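PDB 5M6G: beta-glucosidase from Saccharopolyspora erythraea D, which probably hydrolyses terminal, non-reducing beta-D-glucosyl residues to release beta-D-glucose, as a two-domain glycoside hydrolase of family 3. Local coordinates for residues Y143-G148 / S559-S564; F197-E202 / L583-M588. All coordinates share one frame; numbering follows the deposited sequence. Where two conformers were deposited one is given.

Contact 1: residues Y143-G148 / S559-S564; sequences YPHNIG and SWLPGS
Pro144 and Pro562 bring the two backbones to 4.0 Å between their CA atoms, and one direct hydrogen bond joins the two segments, His145 N to Leu561 O (3.1 Å, 160° at the hydrogen). The same Leu561 O receives a CA-H...O contact from Pro144 CA, so two neighbouring residues grip one carbonyl. A water extends the link: it accepts from Leu561 N and donates to His145 O. The Pro144 ring lies against the next carbonyl, CG 3.3 Å from Pro562 O. Leu561 CB meets the edge of the His145 imidazole in its plane, while its CD1 comes within 3.6 Å of His145 CD2; NE2 is hydrogen-bonded to Gly447 O, and the ring stacks on that of His132. Ile147 carries CG1 anti to the backbone N (chi1 -178°), over one face of the Trp560 indole near the rim, with CD1 3.7 Å from Trp560 CZ3. Gly148 CA touches the same indole at CD1, 3.6 Å away. Gly563 CA passes 4.0 Å from Tyr143 O. His145 is in the N-cap position of helix 146-152; the contact is a buried domain interface at this helix start, joining the N-terminal TIM-barrel-type domain to the end of strand 555-560 in the C-terminal domain.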
loop_
_atom_site.group_PDB
_atom_site.type_symbol
_atom_site.label_atom_id
_atom_site.label_comp_id
_atom_site.label_asym_id
_atom_site.label_seq_id
_atom_site.Cartn_x
_atom_site.Cartn_y
_atom_site.Cartn_z
ATOM N N TYR A 143 2.312 5.577 8.287
ATOM C CA TYR A 143 3.468 4.718 8.486
ATOM C C TYR A 143 4.397 4.803 7.285
ATOM O O TYR A 143 3.989 5.253 6.207
ATOM C CB TYR A 143 3.006 3.270 8.725
ATOM C CG TYR A 143 2.230 3.140 10.023
ATOM C CD1 TYR A 143 2.894 3.023 11.247
ATOM C CD2 TYR A 143 0.844 3.187 10.031
ATOM C CE1 TYR A 143 2.186 2.943 12.443
ATOM C CE2 TYR A 143 0.125 3.094 11.214
ATOM C CZ TYR A 143 0.799 2.983 12.416
ATOM O OH TYR A 143 0.087 2.901 13.591
ATOM N N PRO A 144 5.667 4.427 7.445
ATOM C CA PRO A 144 6.553 4.342 6.277
ATOM C C PRO A 144 5.943 3.451 5.205
ATOM O O PRO A 144 5.265 2.462 5.504
ATOM C CB PRO A 144 7.838 3.732 6.849
ATOM C CG PRO A 144 7.838 4.155 8.298
ATOM C CD PRO A 144 6.370 4.094 8.697
ATOM N N HIS A 145 6.165 3.819 3.948
ATOM C CA HIS A 145 5.739 2.932 2.878
ATOM C C HIS A 145 6.539 1.628 2.918
ATOM O O HIS A 145 7.574 1.508 3.592
ATOM C CB HIS A 145 5.873 3.613 1.516
ATOM C CG HIS A 145 4.664 4.402 1.110
ATOM N ND1 HIS A 145 3.412 3.836 0.963
ATOM C CD2 HIS A 145 4.516 5.719 0.826
ATOM C CE1 HIS A 145 2.551 4.765 0.587
ATOM N NE2 HIS A 145 3.194 5.921 0.506
ATOM N N ASN A 146 6.034 0.644 2.171
ATOM C CA ASN A 146 6.529 -0.728 2.268
ATOM C C ASN A 146 8.037 -0.838 2.030
ATOM O O ASN A 146 8.706 -1.646 2.685
ATOM C CB ASN A 146 5.775 -1.625 1.280
ATOM C CG ASN A 146 4.403 -2.019 1.793
ATOM O OD1 ASN A 146 4.078 -1.762 2.945
ATOM N ND2 ASN A 146 3.602 -2.667 0.945
ATOM N N ILE A 147 8.592 -0.068 1.093
ATOM C CA ILE A 147 10.011 -0.247 0.785
ATOM C C ILE A 147 10.860 0.022 2.027
ATOM O O ILE A 147 11.753 -0.764 2.365
ATOM C CB ILE A 147 10.434 0.615 -0.425
ATOM C CG1 ILE A 147 11.910 0.375 -0.772
ATOM C CG2 ILE A 147 10.200 2.118 -0.178
ATOM C CD1 ILE A 147 12.366 1.072 -2.045
ATOM N N GLY A 148 10.550 1.096 2.768
ATOM C CA GLY A 148 11.253 1.343 4.020
ATOM C C GLY A 148 10.975 0.283 5.068
ATOM O O GLY A 148 11.874 -0.117 5.812
ATOM N N SER A 559 16.195 7.492 3.416
ATOM C CA SER A 559 15.069 7.567 4.336
ATOM C C SER A 559 13.776 7.015 3.763
ATOM O O SER A 559 12.816 6.832 4.523
ATOM C CB SER A 559 14.836 9.018 4.784
ATOM O OG SER A 559 15.916 9.470 5.583
ATOM N N TRP A 560 13.724 6.754 2.462
ATOM C CA TRP A 560 12.541 6.184 1.772
ATOM C C TRP A 560 11.388 7.190 1.920
ATOM O O TRP A 560 11.596 8.390 1.685
ATOM C CB TRP A 560 12.257 4.779 2.270
ATOM C CG TRP A 560 13.487 3.951 2.367
ATOM C CD1 TRP A 560 14.068 3.478 3.505
ATOM C CD2 TRP A 560 14.326 3.532 1.279
ATOM N NE1 TRP A 560 15.217 2.779 3.196
ATOM C CE2 TRP A 560 15.392 2.791 1.835
ATOM C CE3 TRP A 560 14.266 3.696 -0.109
ATOM C CZ2 TRP A 560 16.394 2.207 1.046
ATOM C CZ3 TRP A 560 15.268 3.125 -0.893
ATOM C CH2 TRP A 560 16.319 2.388 -0.308
ATOM N N LEU A 561 10.172 6.745 2.259
ATOM C CA LEU A 561 9.012 7.620 2.439
ATOM C C LEU A 561 8.486 7.379 3.843
ATOM O O LEU A 561 7.580 6.550 4.045
ATOM C CB LEU A 561 7.935 7.349 1.388
ATOM C CG LEU A 561 8.433 7.479 -0.049
ATOM C CD1 LEU A 561 7.423 6.876 -1.041
ATOM C CD2 LEU A 561 8.746 8.936 -0.375
ATOM N N PRO A 562 9.026 8.083 4.846
ATOM C CA PRO A 562 8.843 7.651 6.241
ATOM C C PRO A 562 7.474 7.921 6.829
ATOM O O PRO A 562 7.154 7.336 7.869
ATOM C CB PRO A 562 9.924 8.441 7.003
ATOM C CG PRO A 562 10.232 9.614 6.131
ATOM C CD PRO A 562 10.038 9.144 4.708
ATOM N N GLY A 563 6.662 8.779 6.222
ATOM C CA GLY A 563 5.325 8.994 6.737
ATOM C C GLY A 563 5.203 10.190 7.662
ATOM O O GLY A 563 5.945 11.167 7.532
ATOM N N SER A 564 4.266 10.130 8.603
ATOM C CA SER A 564 3.973 11.314 9.404
ATOM C C SER A 564 5.003 11.587 10.493
ATOM O O SER A 564 5.101 12.729 10.946
ATOM C CB SER A 564 2.576 11.193 10.028
ATOM O OG SER A 564 2.437 9.972 10.718
HETATM O O HOH W 1 9.298 3.970 3.359
#

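Contact 2: residues F197-E202 / L583-M588; sequences FGEKSE and LPMTWM. With MG (magnesium ion), chain D.
Glu199 and Thr586 meet through both carboxylate oxygens. Thr586 OG1 donates to Glu199 OE2 at 2.7 Å, on the syn side and 16° out of the carboxylate plane. Thr586 N donates to Glu199 OE1 at 2.8 Å, nearly straight at the hydrogen (175°) but arriving from above that plane. Glu199 OE1 also binds the magnesium ion at 2.2 Å, and OE2 takes a further hydrogen bond from Asp598 N, so each oxygen has two partners. These bonds hold the rotation of the carboxylate, and the metal and the donors together would be expected to favour its charged form. Glu199 has CG between the backbone N and the carbonyl carbon (chi1 76°), and from there the chain runs extended toward Thr586. Two waters, Ile596 O and Asn597 OD1 complete the five modelled ligands of the ion; one of those waters can donate to Thr586 O. The site is thus a metal-bridged junction between the two domains of the family 3 enzyme, with Glu199 from the N-terminal domain and Ile596 and Asn597 from the C-terminal one. Behind it, Glu199 N donates to Pro584 O at 3.1 Å. Met585 is bent at chi2, and its thioether end lies against Gly198, CE 3.6 Å and SD 3.7 Å from Gly198 CA. Gly198, in an extended conformation suited to glycine, brings its CA to 3.4 Å from Pro584 O. Pro584 CB packs 3.5 Å from Phe197 O, a buried carbonyl oxygen with no polar partner in the model.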
loop_
_atom_site.group_PDB
_atom_site.type_symbol
_atom_site.label_atom_id
_atom_site.label_comp_id
_atom_site.label_asym_id
_atom_site.label_seq_id
_atom_site.Cartn_x
_atom_site.Cartn_y
_atom_site.Cartn_z
ATOM N N PHE A 197 7.875 -4.467 -0.561
ATOM C CA PHE A 197 8.800 -4.696 0.539
ATOM C C PHE A 197 10.226 -4.985 0.071
ATOM O O PHE A 197 11.161 -4.898 0.874
ATOM C CB PHE A 197 8.312 -5.849 1.400
ATOM C CG PHE A 197 7.074 -5.543 2.173
ATOM C CD1 PHE A 197 7.114 -4.655 3.239
ATOM C CD2 PHE A 197 5.870 -6.163 1.852
ATOM C CE1 PHE A 197 5.960 -4.378 3.989
ATOM C CE2 PHE A 197 4.722 -5.902 2.591
ATOM C CZ PHE A 197 4.764 -4.998 3.659
ATOM N N GLY A 198 10.429 -5.338 -1.186
ATOM C CA GLY A 198 11.790 -5.562 -1.635
ATOM C C GLY A 198 11.819 -6.353 -2.919
ATOM O O GLY A 198 10.808 -6.869 -3.391
ATOM N N GLU A 199 13.021 -6.441 -3.486
ATOM C CA GLU A 199 13.206 -7.101 -4.771
ATOM C C GLU A 199 13.311 -8.615 -4.655
ATOM O O GLU A 199 13.261 -9.301 -5.682
ATOM C CB GLU A 199 14.464 -6.563 -5.461
ATOM C CG GLU A 199 15.745 -7.101 -4.860
ATOM C CD GLU A 199 16.993 -6.464 -5.451
ATOM O OE1 GLU A 199 16.874 -5.396 -6.089
ATOM O OE2 GLU A 199 18.088 -7.034 -5.269
ATOM N N LYS A 200 13.485 -9.154 -3.452
ATOM C CA LYS A 200 13.639 -10.588 -3.259
ATOM C C LYS A 200 12.367 -11.165 -2.667
ATOM O O LYS A 200 11.776 -10.582 -1.753
ATOM C CB LYS A 200 14.824 -10.909 -2.353
ATOM C CG LYS A 200 16.154 -10.475 -2.937
ATOM C CD LYS A 200 17.301 -10.772 -1.990
ATOM C CE LYS A 200 17.590 -12.253 -1.908
ATOM N NZ LYS A 200 18.648 -12.617 -2.874
ATOM N N SER A 201 11.950 -12.319 -3.195
ATOM C CA SER A 201 10.745 -12.966 -2.686
ATOM C C SER A 201 10.806 -13.175 -1.178
ATOM O O SER A 201 9.768 -13.122 -0.514
ATOM C CB SER A 201 10.526 -14.306 -3.399
ATOM O OG SER A 201 11.567 -15.193 -3.064
ATOM N N GLU A 202 12.004 -13.435 -0.628
ATOM C CA GLU A 202 12.189 -13.466 0.823
ATOM C C GLU A 202 11.623 -12.215 1.481
ATOM O O GLU A 202 10.943 -12.288 2.509
ATOM C CB GLU A 202 13.683 -13.600 1.156
ATOM C CG GLU A 202 14.115 -12.864 2.438
ATOM C CD GLU A 202 15.381 -12.009 2.270
ATOM O OE1 GLU A 202 16.312 -12.425 1.549
ATOM O OE2 GLU A 202 15.443 -10.914 2.868
ATOM N N LEU A 583 19.522 -2.423 2.771
ATOM C CA LEU A 583 18.892 -2.198 1.476
ATOM C C LEU A 583 17.964 -3.343 1.089
ATOM O O LEU A 583 18.406 -4.503 1.026
ATOM C CB LEU A 583 19.936 -2.013 0.384
ATOM C CG LEU A 583 20.629 -0.652 0.322
ATOM C CD1 LEU A 583 21.411 -0.528 -0.989
ATOM C CD2 LEU A 583 19.624 0.487 0.457
ATOM N N PRO A 584 16.689 -3.065 0.811
ATOM C CA PRO A 584 15.786 -4.088 0.273
ATOM C C PRO A 584 15.792 -4.186 -1.245
ATOM O O PRO A 584 15.208 -5.132 -1.790
ATOM C CB PRO A 584 14.416 -3.606 0.781
ATOM C CG PRO A 584 14.554 -2.102 0.743
ATOM C CD PRO A 584 15.974 -1.827 1.192
ATOM N N MET A 585 16.384 -3.210 -1.937
ATOM C CA MET A 585 16.608 -3.258 -3.377
ATOM C C MET A 585 18.092 -3.036 -3.632
ATOM O O MET A 585 18.759 -2.317 -2.883
ATOM C CB MET A 585 15.804 -2.183 -4.154
ATOM C CG MET A 585 14.316 -2.479 -4.433
ATOM S SD MET A 585 13.346 -2.506 -2.922
ATOM C CE MET A 585 11.636 -2.444 -3.495
ATOM N N THR A 586 18.600 -3.656 -4.694
ATOM C CA THR A 586 19.964 -3.399 -5.138
ATOM C C THR A 586 20.064 -1.990 -5.724
ATOM O O THR A 586 19.208 -1.570 -6.507
ATOM C CB THR A 586 20.369 -4.450 -6.175
ATOM O OG1 THR A 586 20.391 -5.748 -5.563
ATOM C CG2 THR A 586 21.734 -4.155 -6.738
ATOM N N TRP A 587 21.107 -1.252 -5.355
ATOM C CA TRP A 587 21.227 0.157 -5.725
ATOM C C TRP A 587 22.135 0.309 -6.944
ATOM O O TRP A 587 23.322 -0.033 -6.883
ATOM C CB TRP A 587 21.760 0.979 -4.554
ATOM C CG TRP A 587 21.505 2.448 -4.684
ATOM C CD1 TRP A 587 21.960 3.282 -5.670
ATOM C CD2 TRP A 587 20.742 3.268 -3.783
ATOM N NE1 TRP A 587 21.520 4.574 -5.438
ATOM C CE2 TRP A 587 20.769 4.587 -4.289
ATOM C CE3 TRP A 587 20.035 3.012 -2.602
ATOM C CZ2 TRP A 587 20.112 5.642 -3.658
ATOM C CZ3 TRP A 587 19.383 4.071 -1.974
ATOM C CH2 TRP A 587 19.431 5.363 -2.501
ATOM N N MET A 588 21.597 0.893 -8.015
ATOM C CA MET A 588 22.275 0.938 -9.309
ATOM C C MET A 588 23.549 1.793 -9.281
ATOM O O MET A 588 23.624 2.825 -8.602
ATOM C CB MET A 588 21.323 1.499 -10.369
ATOM C CG MET A 588 21.082 3.010 -10.213
ATOM S SD MET A 588 19.693 3.678 -11.125
ATOM C CE MET A 588 18.412 3.651 -9.863
HETATM MG MG MG D . 16.074 -4.598 -7.925
HETATM O O HOH W 2 16.882 -2.482 -7.618
HETATM O O HOH W 3 14.038 -3.751 -7.890
#

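How the contacts relate
Contacts 1 and 2 are neighbouring patches of one domain interface, their centres 15 Å apart. Along the chain their segments alternate: the order is 143-148, 197-202, 559-564, 583-588, so each contact pairs an N-terminal-domain segment with a C-terminal-domain one. They also touch directly. Asn146 OD1 lies 3.4 Å from Phe197 CZ, Ile147 CD1 lies 3.8 Å from Met585 SD, and Trp560 packs on Leu583. Helix 146-152 and strand 555-560 contribute to both surroundings. Contact 1 sits nearer the chain centre, whereas contact 2 carries a magnesium ion; together they join the domains through both packing and metal coordination.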